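PDB 1O5Z: folylpolyglutamate synthase/dihydrofolate synthase from Thermotoga maritima, which probably uses ATP to join L-glutamate to dihydropteroate and to tetrahydrofolyl polyglutamates, serving both dihydrofolate synthesis and folate polyglutamylation. Local coordinates for residues N72-S76 and Q77-V81; S86-L89 and S90-E94; A138-F141 and L142-E146. All coordinates share one frame; numbering follows the deposited sequence.

In the fold
All three contacts are short-range and follow one another along the middle domain, a P-loop NTPase-type fold round a mixed eight-stranded sheet. Contact 1 ends helix 63-77, whose other end follows the P-loop, where ATP is expected to bind as in related Mur-type ligases. Contact 2 lies in the loop between strands 81-84 and 96-98; contact 3 is the last part of helix 132-146. Their centres stand about 21 Å (contacts 1 and 2), 18 Å (1 and 3) and 17 Å (2 and 3) apart. Contact 2 faces the C-terminal ligase domain, and its Ser-86 OG hydrogen-bonds an unidentified molecule, probably from the crystallisation liquor; contacts 1 and 3 lie farther from the chain's centre.

Contact 1 (N72-S76 and Q77-V81); sequences NILVS and QGYRV
Tyr-79 folds back on Leu-74 where helix 63-77 ends. Its CB lies 3.5 Å from Leu-74 O, and with CG anti to the carbonyl carbon (chi1 -65°) the ring swings back across the leucine. CD1 is the busiest ring atom: Leu-74 O meets it in the ring plane, at the edge, while Leu-74 CD2 touches it at 3.6 Å. Tyr-79 CE1 lies 3.7 Å from the same Leu-74 CD2, and OH ends the chain in a hydrogen bond to Pro-289 O. Farther on, Val-81 brings CB to within 3.6 Å of Val-75 CG2, and its own CG2 packs against Leu-74 CB, so the incoming strand covers the last turn. Backbone bonds close the helix. Tyr-79 N donates to Leu-74 O (3.0 Å), and Gly-78 N reaches Val-75 O from above the carbonyl plane. One water donates to both Val-75 O and Tyr-79 O. Gly-78 has positive phi (96°), where a CB would be jammed against the preceding carbonyl. The two bonds round this glycine, with the Leu-74 to Tyr-79 apolar contact spanning them, make a Schellman motif, here ending the helix of a beta-alpha-beta crossover.

Contact 2 (S86-L89 and S90-E94); sequences SPHL and STFRE
His-88 lays its imidazole flat against the Thr-91 to Phe-92 peptide. Phe-92 N sits 3.5 Å above the ring plane, over the centre, and Thr-91 C lies over the same face nearer the rim. Beside them Phe-92 CA makes a CH-pi contact, 3.5 Å from the ring centroid and 19° off the normal. The ring is placed over the peptide by a first torsion that wedges CG between the backbone N and the carbonyl carbon (chi1 62°). His-88 CB itself lies 3.2 Å from Thr-91 O. Phe-92 does not stack on the imidazole: His-88 CE1 approaches the edge of its ring, close to the ring plane. Arg-95 NE fixes the rotation of the imidazole by bonding ND1.

Glu-94 comes from the other side of the plane through the three amide nitrogens it binds. Extended beyond CG, it carries its carboxylate into the concave side of the turn. OE1 takes the Leu-89 N-H at 2.7 Å in a nearly straight bond (169°) on its syn side. OE2 is gripped twice from one face: Ser-90 N, at 2.8 Å, uses the syn side, whereas Thr-91 N, at 3.1 Å, stands above the carboxylate plane. Three amides thus grip both oxygens of this buried group, limit its turning and would be expected to favour its negative charge.

The convex side meets the C-terminal domain, where Leu-89 packs on Leu-421 and Ser-90 OG bonds Gly-425 O. Glu-439 takes bonds from both Thr-91 OG1 and Phe-92 N. Thr-91 OG1 in turn accepts from Arg-93 N, an ST turn that opens the 3-10 segment 92-94 in this middle-domain loop, which enters through the cis peptide before Pro-87 and packs against the C-terminal domain.

Contact 3 (A138-F141 and L142-E146); sequences AMAF and LYFAE
Ala-140 and Phe-144 meet one turn apart in a buried, local contact near the C-terminal end of helix 132-146, on the flank that rests on Ile-96 of strand 96-98. With CG anti to the carbonyl carbon (chi1 -59°), the Phe-144 ring swings back over the preceding turn, and chi2 (-29°) turns one face onto Ala-140 O, which stands 3.1 Å above the ring plane toward its rim, nearest to CG. The outer end of the ring reaches the methyl, Phe-144 CE2 lying 3.9 Å from Ala-140 CB. The same carbonyl oxygen accepts Phe-144 N at 2.9 Å in an almost straight bond (174°), so one residue supplies both donor and aromatic lid. Phe-144 CE1 meets the edge of the neighbouring Tyr-143 ring in that ring's plane. Putting an alanine at Phe-144 would probably strip this cover from Ala-140 O and leave a gap beside Ala-140 CB and Ile-96. Phe-141 O accepts Ala-145 N at 3.1 Å and is also bonded by Tyr-52 OH. The chemistry implies a division of work: backbone bonds satisfy these carbonyls, the Phe-144 ring shields Ala-140 O, and the side chains beyond it pack on strand 96-98.

Contact 1 (N72-S76 and Q77-V81)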
loop_
_atom_site.group_PDB
_atom_site.type_symbol
_atom_site.label_atom_id
_atom_site.label_comp_id
_atom_site.label_asym_id
_atom_site.label_seq_id
_atom_site.Cartn_x
_atom_site.Cartn_y
_atom_site.Cartn_z
ATOM N N ASN A 72 6.738 7.761 -8.022
ATOM C CA ASN A 72 7.007 7.461 -9.410
ATOM C C ASN A 72 7.132 8.680 -10.288
ATOM O O ASN A 72 8.023 8.730 -11.132
ATOM C CB ASN A 72 5.993 6.456 -9.951
ATOM C CG ASN A 72 6.502 5.050 -9.763
ATOM O OD1 ASN A 72 7.575 4.726 -10.297
ATOM N ND2 ASN A 72 5.826 4.251 -8.954
ATOM N N ILE A 73 6.312 9.687 -10.032
ATOM C CA ILE A 73 6.376 10.908 -10.824
ATOM C C ILE A 73 7.687 11.687 -10.549
ATOM O O ILE A 73 8.345 12.187 -11.467
ATOM C CB ILE A 73 5.163 11.789 -10.548
ATOM C CG1 ILE A 73 3.903 11.140 -11.129
ATOM C CG2 ILE A 73 5.361 13.208 -11.161
ATOM C CD1 ILE A 73 2.611 11.826 -10.665
ATOM N N LEU A 74 8.048 11.777 -9.267
ATOM C CA LEU A 74 9.261 12.463 -8.888
ATOM C C LEU A 74 10.493 11.730 -9.325
ATOM O O LEU A 74 11.468 12.354 -9.732
ATOM C CB LEU A 74 9.310 12.622 -7.382
ATOM C CG LEU A 74 8.265 13.552 -6.750
ATOM C CD1 LEU A 74 8.249 13.299 -5.247
ATOM C CD2 LEU A 74 8.585 15.010 -7.022
ATOM N N VAL A 75 10.457 10.408 -9.257
ATOM C CA VAL A 75 11.561 9.596 -9.815
ATOM C C VAL A 75 11.725 9.851 -11.330
ATOM O O VAL A 75 12.826 10.033 -11.780
ATOM C CB VAL A 75 11.403 8.100 -9.515
ATOM C CG1 VAL A 75 12.343 7.233 -10.420
ATOM C CG2 VAL A 75 11.698 7.858 -8.045
ATOM N N SER A 76 10.619 9.908 -12.082
ATOM C CA SER A 76 10.683 10.251 -13.504
ATOM C C SER A 76 11.232 11.632 -13.696
ATOM O O SER A 76 11.892 11.839 -14.693
ATOM C CB SER A 76 9.341 10.213 -14.233
ATOM O OG SER A 76 8.673 9.035 -13.925
ATOM N N GLN A 77 10.933 12.579 -12.788
ATOM C CA GLN A 77 11.399 13.952 -12.951
ATOM C C GLN A 77 12.878 14.047 -12.673
ATOM O O GLN A 77 13.533 15.049 -12.999
ATOM C CB GLN A 77 10.626 14.912 -12.069
ATOM C CG GLN A 77 10.996 16.365 -12.263
ATOM C CD GLN A 77 10.842 16.827 -13.699
ATOM O OE1 GLN A 77 9.834 16.529 -14.345
ATOM N NE2 GLN A 77 11.820 17.587 -14.198
ATOM N N GLY A 78 13.417 12.966 -12.137
ATOM C CA GLY A 78 14.844 12.864 -11.901
ATOM C C GLY A 78 15.244 13.230 -10.492
ATOM O O GLY A 78 16.433 13.359 -10.227
ATOM N N TYR A 79 14.298 13.417 -9.589
ATOM C CA TYR A 79 14.653 13.516 -8.163
ATOM C C TYR A 79 15.181 12.182 -7.612
ATOM O O TYR A 79 14.731 11.090 -8.003
ATOM C CB TYR A 79 13.443 13.961 -7.290
ATOM C CG TYR A 79 12.943 15.364 -7.563
ATOM C CD1 TYR A 79 11.876 15.562 -8.397
ATOM C CD2 TYR A 79 13.542 16.485 -6.994
ATOM C CE1 TYR A 79 11.381 16.811 -8.665
ATOM C CE2 TYR A 79 13.067 17.778 -7.283
ATOM C CZ TYR A 79 11.968 17.907 -8.130
ATOM O OH TYR A 79 11.404 19.110 -8.461
ATOM N N ARG A 80 16.087 12.284 -6.646
ATOM C CA ARG A 80 16.484 11.127 -5.888
ATOM C C ARG A 80 15.447 10.971 -4.781
ATOM O O ARG A 80 15.388 11.810 -3.851
ATOM C CB ARG A 80 17.884 11.301 -5.327
ATOM C CG ARG A 80 18.475 10.049 -4.733
ATOM C CD ARG A 80 19.972 10.144 -4.450
ATOM N NE ARG A 80 20.580 9.006 -5.129
ATOM C CZ ARG A 80 21.267 8.023 -4.571
ATOM N NH1 ARG A 80 21.573 8.017 -3.300
ATOM N NH2 ARG A 80 21.691 7.044 -5.324
ATOM N N VAL A 81 14.667 9.889 -4.860
ATOM C CA VAL A 81 13.498 9.712 -4.031
ATOM C C VAL A 81 13.616 8.496 -3.122
ATOM O O VAL A 81 13.861 7.405 -3.593
ATOM C CB VAL A 81 12.234 9.552 -4.928
ATOM C CG1 VAL A 81 10.942 9.330 -4.129
ATOM C CG2 VAL A 81 12.094 10.766 -5.822
HETATM O O HOH W 1 15.122 9.805 -10.316
#

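Contact 2 (S86-L89 and S90-E94)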
loop_
_atom_site.group_PDB
_atom_site.type_symbol
_atom_site.label_atom_id
_atom_site.label_comp_id
_atom_site.label_asym_id
_atom_site.label_seq_id
_atom_site.Cartn_x
_atom_site.Cartn_y
_atom_site.Cartn_z
ATOM N N SER A 86 4.058 0.401 3.850
ATOM C CA SER A 86 3.656 -0.661 4.795
ATOM C C SER A 86 2.270 -1.127 4.387
ATOM O O SER A 86 1.485 -0.320 3.912
ATOM C CB SER A 86 3.579 -0.189 6.249
ATOM O OG SER A 86 2.781 0.996 6.358
ATOM N N PRO A 87 1.973 -2.406 4.543
ATOM C CA PRO A 87 2.925 -3.392 5.032
ATOM C C PRO A 87 3.703 -3.891 3.792
ATOM O O PRO A 87 4.082 -3.075 2.975
ATOM C CB PRO A 87 2.017 -4.431 5.679
ATOM C CG PRO A 87 0.733 -4.349 4.800
ATOM C CD PRO A 87 0.680 -2.997 4.202
ATOM N N HIS A 88 3.946 -5.178 3.606
ATOM C CA HIS A 88 4.456 -5.617 2.337
ATOM C C HIS A 88 3.643 -6.787 1.952
ATOM O O HIS A 88 2.962 -7.365 2.792
ATOM C CB HIS A 88 5.948 -5.987 2.407
ATOM C CG HIS A 88 6.275 -7.128 3.336
ATOM N ND1 HIS A 88 6.785 -6.932 4.607
ATOM C CD2 HIS A 88 6.192 -8.469 3.170
ATOM C CE1 HIS A 88 7.018 -8.112 5.172
ATOM N NE2 HIS A 88 6.659 -9.058 4.322
ATOM N N LEU A 89 3.779 -7.159 0.684
ATOM C CA LEU A 89 3.058 -8.262 0.083
ATOM C C LEU A 89 3.910 -9.538 -0.017
ATOM O O LEU A 89 3.531 -10.598 0.484
ATOM C CB LEU A 89 2.571 -7.806 -1.302
ATOM C CG LEU A 89 1.485 -8.684 -1.873
ATOM C CD1 LEU A 89 0.230 -8.597 -1.010
ATOM C CD2 LEU A 89 1.222 -8.313 -3.318
ATOM N N SER A 90 5.077 -9.419 -0.645
ATOM C CA SER A 90 5.925 -10.575 -0.946
ATOM C C SER A 90 7.261 -10.505 -0.231
ATOM O O SER A 90 7.727 -11.510 0.287
ATOM C CB SER A 90 6.165 -10.687 -2.438
ATOM O OG SER A 90 4.968 -10.846 -3.149
ATOM N N THR A 91 7.879 -9.328 -0.185
ATOM C CA THR A 91 9.117 -9.189 0.525
ATOM C C THR A 91 9.117 -7.945 1.343
ATOM O O THR A 91 8.628 -6.917 0.936
ATOM C CB THR A 91 10.345 -9.191 -0.402
ATOM O OG1 THR A 91 11.491 -8.845 0.390
ATOM C CG2 THR A 91 10.259 -8.081 -1.449
ATOM N N PHE A 92 9.693 -8.063 2.527
ATOM C CA PHE A 92 9.912 -6.954 3.425
ATOM C C PHE A 92 10.532 -5.747 2.732
ATOM O O PHE A 92 10.264 -4.607 3.094
ATOM C CB PHE A 92 10.800 -7.443 4.567
ATOM C CG PHE A 92 11.259 -6.372 5.458
ATOM C CD1 PHE A 92 10.533 -6.049 6.613
ATOM C CD2 PHE A 92 12.409 -5.671 5.156
ATOM C CE1 PHE A 92 10.971 -5.029 7.482
ATOM C CE2 PHE A 92 12.859 -4.664 5.985
ATOM C CZ PHE A 92 12.137 -4.341 7.168
ATOM N N ARG A 93 11.355 -5.999 1.729
ATOM C CA ARG A 93 12.075 -4.933 1.057
ATOM C C ARG A 93 11.208 -3.955 0.184
ATOM O O ARG A 93 11.671 -2.839 -0.181
ATOM C CB ARG A 93 13.253 -5.555 0.309
ATOM C CG ARG A 93 14.226 -6.230 1.275
ATOM C CD ARG A 93 14.963 -7.401 0.670
ATOM N NE ARG A 93 15.309 -6.929 -0.648
ATOM C CZ ARG A 93 14.895 -7.390 -1.787
ATOM N NH1 ARG A 93 14.232 -8.519 -1.874
ATOM N NH2 ARG A 93 15.244 -6.717 -2.863
ATOM N N GLU A 94 9.963 -4.348 -0.113
ATOM C CA GLU A 94 8.968 -3.411 -0.669
ATOM C C GLU A 94 8.754 -2.133 0.172
ATOM O O GLU A 94 8.284 -1.087 -0.328
ATOM C CB GLU A 94 7.591 -4.109 -0.749
ATOM C CG GLU A 94 7.476 -5.214 -1.764
ATOM C CD GLU A 94 6.270 -6.104 -1.528
ATOM O OE1 GLU A 94 5.252 -5.622 -0.975
ATOM O OE2 GLU A 94 6.348 -7.302 -1.879
#

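Contact 3 (A138-F141 and L142-E146)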
loop_
_atom_site.group_PDB
_atom_site.type_symbol
_atom_site.label_atom_id
_atom_site.label_comp_id
_atom_site.label_asym_id
_atom_site.label_seq_id
_atom_site.Cartn_x
_atom_site.Cartn_y
_atom_site.Cartn_z
ATOM N N ALA A 138 12.367 4.002 11.268
ATOM C CA ALA A 138 13.641 4.644 11.534
ATOM C C ALA A 138 14.714 4.126 10.566
ATOM O O ALA A 138 15.621 4.882 10.138
ATOM C CB ALA A 138 14.031 4.413 12.984
ATOM N N MET A 139 14.630 2.826 10.262
ATOM C CA MET A 139 15.479 2.244 9.247
ATOM C C MET A 139 15.318 2.953 7.912
ATOM O O MET A 139 16.282 3.288 7.275
ATOM C CB MET A 139 15.121 0.799 9.034
ATOM C CG MET A 139 15.593 -0.151 10.121
ATOM S SD MET A 139 15.231 -1.908 9.675
ATOM C CE MET A 139 15.599 -1.868 7.877
ATOM N N ALA A 140 14.076 3.166 7.477
ATOM C CA ALA A 140 13.846 3.893 6.252
ATOM C C ALA A 140 14.428 5.278 6.333
ATOM O O ALA A 140 15.147 5.680 5.457
ATOM C CB ALA A 140 12.393 3.951 5.967
ATOM N N PHE A 141 14.132 6.009 7.403
ATOM C CA PHE A 141 14.641 7.380 7.551
ATOM C C PHE A 141 16.146 7.446 7.485
ATOM O O PHE A 141 16.714 8.333 6.869
ATOM C CB PHE A 141 14.203 8.007 8.860
ATOM C CG PHE A 141 12.793 8.499 8.868
ATOM C CD1 PHE A 141 11.966 8.214 9.943
ATOM C CD2 PHE A 141 12.305 9.317 7.850
ATOM C CE1 PHE A 141 10.612 8.670 9.979
ATOM C CE2 PHE A 141 10.993 9.796 7.901
ATOM C CZ PHE A 141 10.147 9.471 8.985
ATOM N N LEU A 142 16.787 6.509 8.152
ATOM C CA LEU A 142 18.248 6.444 8.175
ATOM C C LEU A 142 18.785 6.122 6.772
ATOM O O LEU A 142 19.732 6.716 6.290
ATOM C CB LEU A 142 18.673 5.347 9.168
ATOM C CG LEU A 142 20.158 5.255 9.449
ATOM C CD1 LEU A 142 20.684 6.605 9.782
ATOM C CD2 LEU A 142 20.481 4.234 10.553
ATOM N N TYR A 143 18.145 5.164 6.114
ATOM C CA TYR A 143 18.551 4.751 4.790
ATOM C C TYR A 143 18.464 5.937 3.807
ATOM O O TYR A 143 19.382 6.192 3.066
ATOM C CB TYR A 143 17.657 3.606 4.362
ATOM C CG TYR A 143 17.838 3.126 2.969
ATOM C CD1 TYR A 143 18.912 2.332 2.631
ATOM C CD2 TYR A 143 16.871 3.379 1.994
ATOM C CE1 TYR A 143 19.057 1.842 1.367
ATOM C CE2 TYR A 143 16.999 2.888 0.730
ATOM C CZ TYR A 143 18.086 2.099 0.422
ATOM O OH TYR A 143 18.244 1.595 -0.833
ATOM N N PHE A 144 17.345 6.650 3.836
ATOM C CA PHE A 144 17.166 7.812 3.022
ATOM C C PHE A 144 18.234 8.821 3.272
ATOM O O PHE A 144 18.668 9.459 2.335
ATOM C CB PHE A 144 15.793 8.446 3.268
ATOM C CG PHE A 144 14.651 7.535 2.999
ATOM C CD1 PHE A 144 14.744 6.506 2.058
ATOM C CD2 PHE A 144 13.455 7.705 3.671
ATOM C CE1 PHE A 144 13.675 5.647 1.811
ATOM C CE2 PHE A 144 12.378 6.860 3.421
ATOM C CZ PHE A 144 12.501 5.817 2.467
ATOM N N ALA A 145 18.625 9.001 4.523
ATOM C CA ALA A 145 19.749 9.873 4.858
ATOM C C ALA A 145 21.093 9.320 4.315
ATOM O O ALA A 145 21.858 10.043 3.665
ATOM C CB ALA A 145 19.841 10.078 6.387
ATOM N N GLU A 146 21.381 8.038 4.549
ATOM C CA GLU A 146 22.653 7.489 4.101
ATOM C C GLU A 146 22.657 7.615 2.568
ATOM O O GLU A 146 23.700 7.826 1.972
ATOM C CB GLU A 146 22.960 6.053 4.637
ATOM C CG GLU A 146 22.541 5.777 6.105
ATOM C CD GLU A 146 23.580 5.136 7.087
ATOM O OE1 GLU A 146 24.029 5.898 8.008
ATOM O OE2 GLU A 146 23.919 3.890 7.052
#